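Local coordinates for protein intimin (Escherichia coli O127:H6 str. E2348/69, PDB 6TQD) that probably serves as the membrane-proximal part of a bacterial adhesin's passenger, holding the host-binding end away from the cell as an extended rod of Ig-like domains, at residues Gly111-Thr116 against Thr133-Lys138; Arg19-Ile24 against Gln63-Ala68; Gly182-Ser187 against Val202-Gln207; Val148-Val153 against Ala172-Lys177; Ile37-Ser42 against Tyr77-Arg82. All coordinates share one frame; numbering follows the deposited sequence.

Contact 1: Gly111-Thr116 against Thr133-Lys138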
# COMPACT_ATOMS: atom_id res chain seq x y z
N GLY A 111 -0.56 1.27 -9.35
CA GLY A 111 -1.19 -0.02 -9.54
C GLY A 111 -2.54 -0.11 -8.85
O GLY A 111 -2.84 0.62 -7.91
N VAL A 112 -3.34 -1.05 -9.34
CA VAL A 112 -4.63 -1.35 -8.71
C VAL A 112 -4.37 -2.09 -7.41
O VAL A 112 -3.73 -3.15 -7.39
CB VAL A 112 -5.50 -2.21 -9.64
CG1 VAL A 112 -6.83 -2.55 -8.96
CG2 VAL A 112 -5.74 -1.51 -10.96
N THR A 113 -4.85 -1.53 -6.30
CA THR A 113 -4.67 -2.17 -5.01
C THR A 113 -5.90 -2.95 -4.54
O THR A 113 -5.76 -3.84 -3.69
CB THR A 113 -4.32 -1.14 -3.93
OG1 THR A 113 -5.35 -0.14 -3.86
CG2 THR A 113 -2.99 -0.47 -4.24
N ASP A 114 -7.08 -2.61 -5.05
CA ASP A 114 -8.32 -3.24 -4.62
C ASP A 114 -9.24 -3.26 -5.83
O ASP A 114 -9.27 -2.31 -6.61
CB ASP A 114 -8.98 -2.44 -3.50
CG ASP A 114 -8.10 -2.30 -2.28
OD1 ASP A 114 -8.09 -3.22 -1.43
OD2 ASP A 114 -7.42 -1.26 -2.17
N PHE A 115 -10.02 -4.34 -5.96
CA PHE A 115 -11.00 -4.44 -7.04
C PHE A 115 -12.15 -5.28 -6.49
O PHE A 115 -12.02 -6.50 -6.34
CB PHE A 115 -10.39 -5.07 -8.29
CG PHE A 115 -11.27 -4.98 -9.51
CD1 PHE A 115 -11.93 -3.80 -9.82
CD2 PHE A 115 -11.40 -6.06 -10.37
CE1 PHE A 115 -12.72 -3.71 -10.94
CE2 PHE A 115 -12.20 -5.97 -11.49
CZ PHE A 115 -12.86 -4.79 -11.78
N THR A 116 -13.25 -4.61 -6.16
CA THR A 116 -14.34 -5.22 -5.43
C THR A 116 -15.66 -4.94 -6.12
O THR A 116 -15.82 -3.95 -6.84
CB THR A 116 -14.42 -4.68 -3.99
OG1 THR A 116 -14.58 -3.26 -4.01
CG2 THR A 116 -13.14 -5.01 -3.23
N THR A 133 -15.52 -1.62 -8.44
CA THR A 133 -14.74 -0.43 -8.17
C THR A 133 -13.29 -0.85 -8.03
O THR A 133 -12.97 -1.71 -7.21
CB THR A 133 -15.21 0.25 -6.87
OG1 THR A 133 -16.59 0.62 -6.98
CG2 THR A 133 -14.38 1.51 -6.61
N ALA A 134 -12.43 -0.26 -8.83
CA ALA A 134 -10.99 -0.42 -8.73
C ALA A 134 -10.40 0.82 -8.08
O ALA A 134 -10.78 1.95 -8.43
CB ALA A 134 -10.37 -0.59 -10.11
N THR A 135 -9.50 0.60 -7.13
CA THR A 135 -8.75 1.67 -6.50
C THR A 135 -7.30 1.57 -6.94
O THR A 135 -6.70 0.50 -6.89
CB THR A 135 -8.84 1.56 -4.97
OG1 THR A 135 -10.21 1.56 -4.56
CG2 THR A 135 -8.14 2.76 -4.33
N VAL A 136 -6.75 2.70 -7.39
CA VAL A 136 -5.37 2.78 -7.87
C VAL A 136 -4.57 3.62 -6.88
O VAL A 136 -4.94 4.76 -6.60
CB VAL A 136 -5.30 3.39 -9.28
CG1 VAL A 136 -3.84 3.54 -9.72
CG2 VAL A 136 -6.08 2.55 -10.27
N LYS A 137 -3.46 3.07 -6.40
CA LYS A 137 -2.60 3.78 -5.47
C LYS A 137 -1.15 3.60 -5.89
O LYS A 137 -0.80 2.67 -6.63
CB LYS A 137 -2.75 3.28 -4.02
CG LYS A 137 -4.16 3.29 -3.50
CD LYS A 137 -4.20 2.80 -2.07
CE LYS A 137 -5.62 2.63 -1.56
NZ LYS A 137 -5.62 2.08 -0.17
N LYS A 138 -0.29 4.50 -5.40
CA LYS A 138 1.16 4.33 -5.44
C LYS A 138 1.62 4.52 -4.01
O LYS A 138 1.41 5.59 -3.43
CB LYS A 138 1.81 5.38 -6.34
CG LYS A 138 3.34 5.37 -6.32
CD LYS A 138 3.89 6.50 -7.18
CE LYS A 138 5.40 6.61 -7.09
NZ LYS A 138 5.91 7.74 -7.93

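Contact 2: Arg19-Ile24 against Gln63-Ala68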
# COMPACT_ATOMS: atom_id res chain seq x y z
N ARG A 19 6.17 -7.50 6.33
CA ARG A 19 7.11 -8.43 6.95
C ARG A 19 8.53 -8.32 6.41
O ARG A 19 9.38 -9.15 6.75
CB ARG A 19 6.62 -9.89 6.87
CG ARG A 19 5.27 -10.13 7.54
CD ARG A 19 4.91 -11.61 7.55
NE ARG A 19 3.59 -11.88 8.12
CZ ARG A 19 2.45 -11.88 7.42
NH1 ARG A 19 2.45 -11.63 6.12
NH2 ARG A 19 1.30 -12.14 8.04
N SER A 20 8.82 -7.32 5.58
CA SER A 20 10.19 -7.14 5.10
C SER A 20 11.03 -6.34 6.10
O SER A 20 10.52 -5.68 7.01
CB SER A 20 10.21 -6.45 3.73
OG SER A 20 9.79 -5.11 3.80
N THR A 21 12.34 -6.44 5.92
CA THR A 21 13.31 -5.64 6.66
C THR A 21 13.81 -4.52 5.76
O THR A 21 14.26 -4.77 4.64
CB THR A 21 14.49 -6.52 7.09
OG1 THR A 21 14.04 -7.56 7.96
CG2 THR A 21 15.54 -5.69 7.82
N GLN A 22 13.72 -3.29 6.24
CA GLN A 22 14.02 -2.10 5.46
C GLN A 22 15.08 -1.27 6.18
O GLN A 22 14.85 -0.80 7.30
CB GLN A 22 12.76 -1.26 5.26
CG GLN A 22 11.68 -1.98 4.48
CD GLN A 22 12.04 -2.16 3.02
OE1 GLN A 22 12.81 -1.38 2.46
NE2 GLN A 22 11.48 -3.19 2.39
N LYS A 23 16.22 -1.08 5.52
CA LYS A 23 17.28 -0.25 6.08
C LYS A 23 16.82 1.21 6.12
O LYS A 23 16.15 1.68 5.20
CB LYS A 23 18.54 -0.36 5.23
CG LYS A 23 19.72 0.45 5.73
CD LYS A 23 20.85 0.46 4.71
CE LYS A 23 21.97 1.42 5.11
NZ LYS A 23 21.53 2.85 5.09
N ILE A 24 17.19 1.90 7.19
CA ILE A 24 16.87 3.31 7.40
C ILE A 24 18.13 4.13 7.19
O ILE A 24 19.17 3.82 7.77
CB ILE A 24 16.33 3.52 8.83
CG1 ILE A 24 15.03 2.74 9.05
CG2 ILE A 24 16.13 4.99 9.09
CD1 ILE A 24 14.67 2.51 10.49
N GLN A 63 17.14 -0.44 11.22
CA GLN A 63 16.26 -1.01 10.20
C GLN A 63 14.87 -1.16 10.79
O GLN A 63 14.70 -1.29 12.01
CB GLN A 63 16.77 -2.38 9.74
CG GLN A 63 16.80 -3.43 10.82
CD GLN A 63 17.69 -4.62 10.46
OE1 GLN A 63 18.42 -4.59 9.48
NE2 GLN A 63 17.59 -5.68 11.25
N ALA A 64 13.88 -1.16 9.92
CA ALA A 64 12.50 -1.36 10.31
C ALA A 64 12.08 -2.75 9.87
O ALA A 64 12.34 -3.15 8.73
CB ALA A 64 11.59 -0.31 9.66
N ILE A 65 11.46 -3.48 10.79
CA ILE A 65 10.76 -4.73 10.49
C ILE A 65 9.30 -4.36 10.31
O ILE A 65 8.64 -3.92 11.25
CB ILE A 65 10.94 -5.76 11.61
CG1 ILE A 65 12.43 -5.92 11.97
CG2 ILE A 65 10.32 -7.09 11.19
CD1 ILE A 65 13.34 -6.16 10.80
N LEU A 66 8.79 -4.53 9.09
CA LEU A 66 7.45 -4.08 8.79
C LEU A 66 6.41 -5.08 9.26
O LEU A 66 6.63 -6.30 9.18
CB LEU A 66 7.31 -3.86 7.28
CG LEU A 66 7.73 -2.47 6.79
CD1 LEU A 66 9.13 -2.11 7.24
CD2 LEU A 66 7.61 -2.34 5.28
N PRO A 67 5.28 -4.62 9.79
CA PRO A 67 4.23 -5.56 10.21
C PRO A 67 3.54 -6.21 9.02
O PRO A 67 3.79 -5.88 7.86
CB PRO A 67 3.25 -4.67 11.00
CG PRO A 67 3.44 -3.33 10.44
CD PRO A 67 4.90 -3.23 10.06
N ALA A 68 2.65 -7.15 9.33
CA ALA A 68 1.77 -7.70 8.32
C ALA A 68 0.80 -6.64 7.81
O ALA A 68 0.43 -5.71 8.53
CB ALA A 68 0.98 -8.88 8.89

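Contact 3: Gly182-Ser187 against Val202-Gln207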
# COMPACT_ATOMS: atom_id res chain seq x y z
N GLY A 182 -23.83 -18.88 -13.51
CA GLY A 182 -22.46 -19.33 -13.35
C GLY A 182 -21.61 -18.28 -12.68
O GLY A 182 -22.05 -17.17 -12.39
N GLN A 183 -20.35 -18.65 -12.45
CA GLN A 183 -19.39 -17.77 -11.81
C GLN A 183 -18.64 -16.94 -12.85
O GLN A 183 -18.38 -17.40 -13.96
CB GLN A 183 -18.38 -18.60 -11.01
CG GLN A 183 -18.93 -19.19 -9.72
CD GLN A 183 -17.85 -19.86 -8.88
OE1 GLN A 183 -16.67 -19.77 -9.19
NE2 GLN A 183 -18.27 -20.53 -7.81
N VAL A 184 -18.30 -15.71 -12.47
CA VAL A 184 -17.57 -14.79 -13.34
C VAL A 184 -16.46 -14.13 -12.54
O VAL A 184 -16.69 -13.69 -11.41
CB VAL A 184 -18.51 -13.71 -13.92
CG1 VAL A 184 -17.76 -12.85 -14.93
CG2 VAL A 184 -19.75 -14.34 -14.56
N VAL A 185 -15.26 -14.06 -13.11
CA VAL A 185 -14.13 -13.35 -12.53
C VAL A 185 -13.78 -12.20 -13.47
O VAL A 185 -13.56 -12.42 -14.66
CB VAL A 185 -12.92 -14.26 -12.31
CG1 VAL A 185 -11.72 -13.45 -11.84
CG2 VAL A 185 -13.23 -15.36 -11.31
N VAL A 186 -13.73 -10.99 -12.92
CA VAL A 186 -13.35 -9.79 -13.66
C VAL A 186 -12.03 -9.30 -13.08
O VAL A 186 -11.76 -9.46 -11.89
CB VAL A 186 -14.42 -8.69 -13.53
CG1 VAL A 186 -14.04 -7.50 -14.37
CG2 VAL A 186 -15.79 -9.23 -13.94
N SER A 187 -11.20 -8.70 -13.95
CA SER A 187 -9.90 -8.17 -13.53
C SER A 187 -9.77 -6.70 -13.91
O SER A 187 -10.46 -6.20 -14.80
CB SER A 187 -8.76 -8.95 -14.20
OG SER A 187 -8.69 -8.64 -15.58
N VAL A 202 -17.97 -13.71 -8.62
CA VAL A 202 -19.38 -13.48 -8.34
C VAL A 202 -20.14 -14.57 -9.07
O VAL A 202 -19.62 -15.24 -9.96
CB VAL A 202 -19.85 -12.08 -8.78
CG1 VAL A 202 -19.06 -11.01 -8.05
CG2 VAL A 202 -19.71 -11.91 -10.28
N ILE A 203 -21.40 -14.74 -8.69
CA ILE A 203 -22.24 -15.80 -9.26
C ILE A 203 -23.54 -15.18 -9.75
O ILE A 203 -24.20 -14.44 -9.01
CB ILE A 203 -22.49 -16.93 -8.25
CG1 ILE A 203 -23.23 -18.08 -8.93
CG2 ILE A 203 -23.28 -16.42 -7.05
CD1 ILE A 203 -23.16 -19.39 -8.16
N PHE A 204 -23.93 -15.51 -10.98
CA PHE A 204 -25.24 -15.14 -11.50
C PHE A 204 -26.16 -16.34 -11.33
O PHE A 204 -25.79 -17.47 -11.65
CB PHE A 204 -25.13 -14.73 -12.97
CG PHE A 204 -24.48 -13.39 -13.18
CD1 PHE A 204 -25.23 -12.22 -13.15
CD2 PHE A 204 -23.11 -13.28 -13.38
CE1 PHE A 204 -24.64 -10.99 -13.34
CE2 PHE A 204 -22.52 -12.05 -13.57
CZ PHE A 204 -23.28 -10.90 -13.55
N VAL A 205 -27.37 -16.08 -10.82
CA VAL A 205 -28.28 -17.13 -10.35
C VAL A 205 -29.59 -17.07 -11.12
O VAL A 205 -30.13 -15.99 -11.37
CB VAL A 205 -28.53 -16.99 -8.83
CG1 VAL A 205 -29.33 -18.18 -8.31
CG2 VAL A 205 -27.22 -16.85 -8.07
N ASP A 206 -30.11 -18.23 -11.48
CA ASP A 206 -31.44 -18.30 -12.08
C ASP A 206 -32.50 -18.32 -10.99
O ASP A 206 -32.30 -18.87 -9.90
CB ASP A 206 -31.60 -19.58 -12.91
CG ASP A 206 -30.94 -19.48 -14.27
OD1 ASP A 206 -30.81 -18.35 -14.79
OD2 ASP A 206 -30.56 -20.53 -14.82
N GLN A 207 -33.64 -17.69 -11.28
CA GLN A 207 -34.73 -17.60 -10.33
C GLN A 207 -35.97 -16.99 -10.97
O GLN A 207 -35.90 -16.45 -12.07
CB GLN A 207 -34.30 -16.76 -9.12
CG GLN A 207 -33.81 -15.37 -9.47
CD GLN A 207 -33.22 -14.64 -8.28
OE1 GLN A 207 -32.03 -14.78 -7.99
NE2 GLN A 207 -34.04 -13.87 -7.59
OXT GLN A 207 -37.06 -17.04 -10.41

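Contact 4: Val148-Val153 against Ala172-Lys177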
# COMPACT_ATOMS: atom_id res chain seq x y z
N VAL A 148 -7.74 2.60 -16.19
CA VAL A 148 -7.83 1.24 -15.68
C VAL A 148 -8.51 0.39 -16.74
O VAL A 148 -9.58 0.75 -17.23
CB VAL A 148 -8.63 1.19 -14.37
CG1 VAL A 148 -8.72 -0.22 -13.87
CG2 VAL A 148 -7.98 2.08 -13.31
N SER A 149 -7.91 -0.75 -17.07
CA SER A 149 -8.43 -1.67 -18.07
C SER A 149 -9.15 -2.82 -17.37
O SER A 149 -8.63 -3.40 -16.42
CB SER A 149 -7.28 -2.25 -18.90
OG SER A 149 -6.72 -1.25 -19.73
N PHE A 150 -10.36 -3.14 -17.86
CA PHE A 150 -11.20 -4.18 -17.29
C PHE A 150 -11.37 -5.33 -18.27
O PHE A 150 -11.54 -5.11 -19.48
CB PHE A 150 -12.59 -3.65 -16.92
CG PHE A 150 -12.56 -2.46 -16.00
CD1 PHE A 150 -12.99 -1.22 -16.44
CD2 PHE A 150 -12.14 -2.59 -14.69
CE1 PHE A 150 -12.98 -0.14 -15.60
CE2 PHE A 150 -12.11 -1.51 -13.84
CZ PHE A 150 -12.54 -0.27 -14.30
N ASN A 151 -11.34 -6.55 -17.76
CA ASN A 151 -11.44 -7.73 -18.61
C ASN A 151 -12.09 -8.87 -17.85
O ASN A 151 -11.86 -9.04 -16.65
CB ASN A 151 -10.05 -8.17 -19.10
CG ASN A 151 -9.45 -7.19 -20.08
OD1 ASN A 151 -8.60 -6.37 -19.72
ND2 ASN A 151 -9.88 -7.26 -21.33
N ILE A 152 -12.90 -9.66 -18.55
CA ILE A 152 -13.51 -10.86 -17.98
C ILE A 152 -12.50 -12.00 -18.12
O ILE A 152 -12.14 -12.39 -19.24
CB ILE A 152 -14.85 -11.20 -18.65
CG1 ILE A 152 -15.86 -10.10 -18.33
CG2 ILE A 152 -15.36 -12.54 -18.13
CD1 ILE A 152 -17.16 -10.18 -19.09
N VAL A 153 -12.03 -12.52 -16.99
CA VAL A 153 -11.03 -13.58 -16.98
C VAL A 153 -11.67 -14.93 -17.26
O VAL A 153 -11.10 -15.77 -17.97
CB VAL A 153 -10.28 -13.58 -15.64
CG1 VAL A 153 -9.29 -14.73 -15.58
CG2 VAL A 153 -9.60 -12.25 -15.40
N ALA A 172 -12.13 3.92 -10.14
CA ALA A 172 -12.75 3.75 -11.45
C ALA A 172 -13.74 2.60 -11.37
O ALA A 172 -13.49 1.62 -10.67
CB ALA A 172 -11.68 3.44 -12.50
N THR A 173 -14.87 2.71 -12.08
CA THR A 173 -15.94 1.74 -11.95
C THR A 173 -16.35 1.17 -13.31
O THR A 173 -16.09 1.76 -14.36
CB THR A 173 -17.18 2.32 -11.24
OG1 THR A 173 -17.72 3.41 -12.01
CG2 THR A 173 -16.85 2.81 -9.85
N VAL A 174 -16.99 -0.00 -13.25
CA VAL A 174 -17.53 -0.67 -14.43
C VAL A 174 -18.66 -1.57 -13.94
O VAL A 174 -18.68 -1.97 -12.78
CB VAL A 174 -16.43 -1.48 -15.16
CG1 VAL A 174 -15.94 -2.63 -14.29
CG2 VAL A 174 -16.92 -1.98 -16.51
N THR A 175 -19.60 -1.91 -14.84
CA THR A 175 -20.69 -2.80 -14.47
C THR A 175 -20.61 -4.10 -15.28
O THR A 175 -20.01 -4.15 -16.36
CB THR A 175 -22.08 -2.17 -14.66
OG1 THR A 175 -22.41 -2.12 -16.05
CG2 THR A 175 -22.12 -0.76 -14.06
N LEU A 176 -21.19 -5.15 -14.71
CA LEU A 176 -21.19 -6.50 -15.26
C LEU A 176 -22.61 -7.04 -15.23
O LEU A 176 -23.29 -6.92 -14.21
CB LEU A 176 -20.28 -7.39 -14.41
CG LEU A 176 -20.08 -8.80 -14.93
CD1 LEU A 176 -19.10 -8.79 -16.11
CD2 LEU A 176 -19.60 -9.73 -13.82
N LYS A 177 -23.04 -7.65 -16.33
CA LYS A 177 -24.35 -8.29 -16.43
C LYS A 177 -24.18 -9.62 -17.14
O LYS A 177 -23.22 -9.83 -17.88
CB LYS A 177 -25.35 -7.43 -17.23
CG LYS A 177 -25.58 -6.04 -16.65
CD LYS A 177 -26.39 -5.16 -17.60
CE LYS A 177 -26.55 -3.76 -17.05
NZ LYS A 177 -27.33 -2.88 -17.96

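Contact 5: Ile37-Ser42 against Tyr77-Arg82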
# COMPACT_ATOMS: atom_id res chain seq x y z
N ILE A 37 21.00 6.99 18.80
CA ILE A 37 19.69 7.36 18.29
C ILE A 37 18.65 6.70 19.18
O ILE A 37 18.77 5.50 19.48
CB ILE A 37 19.49 6.87 16.83
CG1 ILE A 37 20.66 7.25 15.93
CG2 ILE A 37 18.19 7.41 16.29
CD1 ILE A 37 20.86 8.74 15.73
N VAL A 38 17.63 7.45 19.57
CA VAL A 38 16.54 6.96 20.40
C VAL A 38 15.23 7.07 19.63
O VAL A 38 14.89 8.14 19.10
CB VAL A 38 16.45 7.74 21.73
CG1 VAL A 38 15.23 7.33 22.51
CG2 VAL A 38 17.71 7.52 22.56
N TRP A 39 14.49 5.96 19.56
CA TRP A 39 13.31 5.85 18.70
C TRP A 39 12.03 5.70 19.51
O TRP A 39 12.00 5.03 20.54
CB TRP A 39 13.40 4.59 17.81
CG TRP A 39 14.43 4.64 16.77
CD1 TRP A 39 15.72 4.22 16.90
CD2 TRP A 39 14.29 5.12 15.43
NE1 TRP A 39 16.39 4.40 15.72
CE2 TRP A 39 15.54 4.95 14.80
CE3 TRP A 39 13.22 5.65 14.70
CZ2 TRP A 39 15.75 5.30 13.48
CZ3 TRP A 39 13.44 6.01 13.37
CH2 TRP A 39 14.69 5.84 12.78
N ASP A 40 10.97 6.31 19.00
CA ASP A 40 9.58 5.99 19.38
C ASP A 40 8.98 5.27 18.17
O ASP A 40 8.65 5.91 17.17
CB ASP A 40 8.78 7.23 19.74
CG ASP A 40 7.29 6.93 19.99
OD1 ASP A 40 6.84 5.79 19.75
OD2 ASP A 40 6.56 7.84 20.43
N ASP A 41 8.91 3.95 18.24
CA ASP A 41 8.33 3.13 17.19
C ASP A 41 7.00 2.51 17.62
O ASP A 41 6.59 1.47 17.09
CB ASP A 41 9.31 2.07 16.70
CG ASP A 41 9.67 1.07 17.76
OD1 ASP A 41 9.16 1.18 18.90
OD2 ASP A 41 10.49 0.15 17.48
N SER A 42 6.31 3.14 18.58
CA SER A 42 5.10 2.54 19.13
C SER A 42 4.03 2.30 18.07
O SER A 42 3.24 1.36 18.20
CB SER A 42 4.55 3.42 20.25
OG SER A 42 4.21 4.70 19.75
N TYR A 77 2.60 4.10 9.20
CA TYR A 77 3.11 4.13 10.56
C TYR A 77 4.09 5.28 10.69
O TYR A 77 5.06 5.34 9.94
CB TYR A 77 3.78 2.81 10.92
CG TYR A 77 2.85 1.64 10.73
CD1 TYR A 77 1.97 1.28 11.74
CD2 TYR A 77 2.82 0.95 9.54
CE1 TYR A 77 1.09 0.23 11.57
CE2 TYR A 77 1.94 -0.11 9.36
CZ TYR A 77 1.09 -0.46 10.38
OH TYR A 77 0.20 -1.50 10.21
N LYS A 78 3.83 6.18 11.63
CA LYS A 78 4.68 7.35 11.85
C LYS A 78 5.52 7.07 13.09
O LYS A 78 4.97 6.78 14.16
CB LYS A 78 3.82 8.60 12.08
CG LYS A 78 2.88 8.95 10.94
CD LYS A 78 3.54 9.72 9.82
CE LYS A 78 2.52 10.09 8.75
NZ LYS A 78 3.16 10.78 7.59
N VAL A 79 6.84 7.12 12.93
CA VAL A 79 7.77 6.89 14.03
C VAL A 79 8.73 8.08 14.08
O VAL A 79 8.85 8.84 13.12
CB VAL A 79 8.56 5.57 13.87
CG1 VAL A 79 7.60 4.39 13.72
CG2 VAL A 79 9.49 5.66 12.67
N THR A 80 9.41 8.23 15.22
CA THR A 80 10.29 9.37 15.40
C THR A 80 11.65 8.92 15.93
O THR A 80 11.75 7.97 16.71
CB THR A 80 9.71 10.44 16.34
OG1 THR A 80 9.25 9.83 17.55
CG2 THR A 80 8.57 11.18 15.66
N ALA A 81 12.69 9.64 15.53
CA ALA A 81 14.04 9.39 15.97
C ALA A 81 14.66 10.68 16.47
O ALA A 81 14.50 11.73 15.86
CB ALA A 81 14.92 8.89 14.83
N ARG A 82 15.43 10.58 17.55
CA ARG A 82 16.16 11.69 18.11
C ARG A 82 17.60 11.25 18.30
O ARG A 82 17.86 10.21 18.91
CB ARG A 82 15.54 12.11 19.45
CG ARG A 82 16.13 13.38 20.05
CD ARG A 82 15.56 13.67 21.43
NE ARG A 82 14.15 14.05 21.47
CZ ARG A 82 13.68 15.28 21.25
NH1 ARG A 82 14.52 16.26 20.90
NH2 ARG A 82 12.40 15.55 21.38
O HOH W 1 5.54 5.55 16.65

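Contact 1: Gly111-Thr116 against Thr133-Lys138
Gly111 pairs with Lys137 and Thr116 with Thr133 at the two ends of an antiparallel ladder, interrupted by a beta bulge, in the beta sandwich of the bacterial Ig-like domain. The backbone supplies six hydrogen bonds, two in each of these end pairs and two at the bulge. There Thr113 N donates to Thr135 O at 2.8 Å, while Thr135 N turns to Asp114 O at 3.0 Å. Thr113 is thus the extra residue, and its psi of -23° departs from the extended strand shape.

Apolar contacts lie on the face carrying Val112, Phe115, Ala134 and Val136. The Phe115 ring brings CD1 to 3.6 Å from Ala134 CB, with Ala134 N in plane at the ring edge. Val112 and Val136 meet through their CG2 methyls at 4.1 Å. Strand 182-189 of the other sheet covers this face, Ala188 touching Val112, Phe115 and Ala134.

Polar contacts gather on the other face. Thr135 OG1 is hydrogen-bonded to Lys171 NZ. The aliphatic chain of Lys137, extended beyond CG, crosses Thr113 at about a right angle and passes over its hydroxyl and methyl. Its ammonium NZ stays 4.3 Å from Asp114 OD2, beyond a salt bridge, where the opposite charges may still attract. Thr113 OG1 sits between the backbone N and the carbonyl carbon (chi1 57°) and donates to Asp114 OD2 at 2.9 Å, meeting that oxygen from 41° above the carboxylate plane.

Contact 2: Arg19-Ile24 against Gln63-Ala68
Thr21, Gln22 and Lys23 pair with Ile65, Ala64 and Gln63 in a short antiparallel ladder, beyond whose Thr21-Ile65 end both segments are loop. Gln22 and Ala64 form the hydrogen-bonded pair, with Ala64 N 2.8 Å from Gln22 O and Gln22 N donating in return to Ala64 O. Past the last bridge the two backbones stay joined by Leu66 N, which gives a nearly straight bond to Ser20 O at 2.9 Å. Farther on, Arg19 N reaches Pro67 O from well above the carbonyl plane.

The ladder belongs to one sheet of the N-terminal beta sandwich. Its inward face carries Gln22 and Ala64, and Leu66 continues the apolar layer: Ala64 and Leu66 both pack on Ile98 of strand 90-101 in the facing sheet. Leu66 CD1 meets Gln22 CG at 3.8 Å. A bend at chi2 (-70°) turns Gln22 CD, and its NE2 then donates at 2.9 Å to Ser20 OG, which lies in the amide plane and is also hydrogen-bonded to Thr17 O.

On the other face Thr21 and Ile65 run alongside each other, with OG1 of Thr21 3.2 Å from Ile65 CD1, a tight approach. The Thr21 methyl CG2 touches the amide end of Gln63 at OE1, 3.5 Å away, while Gln63 NE2 is hydrogen-bonded to Gln52 OE1.

Contact 3: Gly182-Ser187 against Val202-Gln207
The beta hairpin of strands 182-189 and 197-205, near the C-terminal end of the bacterial Ig-like sandwich, is joined here by Gly182 with Phe204, Gln183 with Ile203, and Val184 with Val202. The first and last are hydrogen-bonded antiparallel pairs. Phe204 N donates to Gly182 O at 2.9 Å, and Gly182 N answers to Phe204 O. Two residues on, Val184 N reaches Val202 O at 2.9 Å, with the reciprocal bond from Val202 N to Val184 O slightly longer at 3.1 Å. Gly182 has a phi of 147°, where a CB would press on the carbonyl oxygen of the preceding residue.

Gln183 and Ile203 form the non-hydrogen-bonded pair between them, on the face turned to solvent, and Gln183 CA lies 3.1 Å from Val202 O in a CA-H...O contact. The buried face bears Val184, Val202 and Phe204. Val202 and Phe204 both pack on Ile130 of strand 130-138 in the facing sheet, and Val184 touches Ile152 on the neighbouring strand. The side chains of Val184 and Phe204 cross obliquely: methyl CG2 of Val184 comes to the edge of the phenyl ring, near its plane, 3.7 Å from Phe204 CD2.

Contact 4: Val148-Val153 against Ala172-Lys177
Phe150 and Val174 carry this contact, with the phenyl ring lying between a valine methyl and a backbone oxygen. Val174 CG1 sits over the centre of one face, 3.7 Å from the ring centroid and only 8° off the normal, a CH-pi contact. The opposite face carries Val148 O, from the ring's own strand, displaced toward the rim. Around the perimeter, CE1 of Phe150 approaches Thr173 O obliquely at 3.8 Å, and CE2 meets Phe115 CE1 of another strand.

Val174 has CG1 between its backbone N and carbonyl carbon (chi1 66°), which lays this methyl on the ring; its CB also rests 3.7 Å from Phe150 CD1.

Smaller apolar contacts flank this centre. Val148 CG2 touches Ala172 CB at 4.0 Å. Beyond the ring, Ile152 CD1 meets Leu176 CD1 at 3.8 Å. No hydrogen bond links the two segments; they meet through side chains and, at the ring, through backbone oxygens such as that of Thr173.

Such apolar interdigitation is the core of an Ig-like beta sandwich. The axes of the two segments approach to 8.6 Å and run nearly in the same direction, at 22°, one in each sheet. Leu159 of strand 158-159 packs on Phe150, Ile152, Val174 and Leu176. Val148 also touches Val136 of strand 130-138 and Ala188 of strand 182-189, while Leu176 packs on Tyr132, Val184 and Val186 of those same two strands.

Contact 5: Ile37-Ser42 against Tyr77-Arg82
Trp39, with CG anti to its carbonyl carbon (chi1 -69°) and chi2 at 90°, lays its indole over Ala81 in the N-terminal beta sandwich. Ala81 CB stands 3.5 Å from the centroid of the six-membered ring, a CH-pi contact over the face. Trp39 CZ3 also reaches Val79 CG2 at 4.0 Å, while Ile37, two residues before Trp39, touches Ala81 CB with CG2. Ile51 and Tyr62 of the facing sheet pack against the indole.

The backbone forms an antiparallel ladder in which strand 34-40 is an edge strand of its sheet within this chain. Val38 with Arg82 and Asp40 with Thr80 are hydrogen-bonded pairs, Val38 N donating to Arg82 O at 2.8 Å and Asp40 N to Thr80 O at 2.9 Å. Trp39 and Ala81 make the non-hydrogen-bonded pair between them.

Past the ladder Val79 CB lies against Asp40 O at 3.3 Å, and its CG1 touches Asp41 CA. Asp41 OD1 makes a salt bridge with Arg45 of the short helix that follows. A water lies 2.8 Å from Lys78 O and near Asp40 O as the strands part. The turn into the helix is an Asx turn: Asp40 OD1 accepts from Ser42 N at 2.9 Å, nearly along the oxygen's C-O axis.

From the N terminus, contact 2 joins strands 21-30 and 62-65 within one sheet of the N-terminal sandwich, and contact 5 joins 34-40 and 76-85 within the other. Their segments alternate along the chain, so the two loops cross, and the sheets meet where Ile24 packs on Trp39 and Pro67 on Tyr77. The remaining contacts follow in series in the second sandwich: contact 1 closes first, then contact 4, then contact 3. Contact 1 lies in one sheet and contact 3 in the other, while contact 4 spans the two and touches both. Across the two sandwiches no contacts touch; the nearest atoms of contacts 1 and 5 are about 12 Å apart.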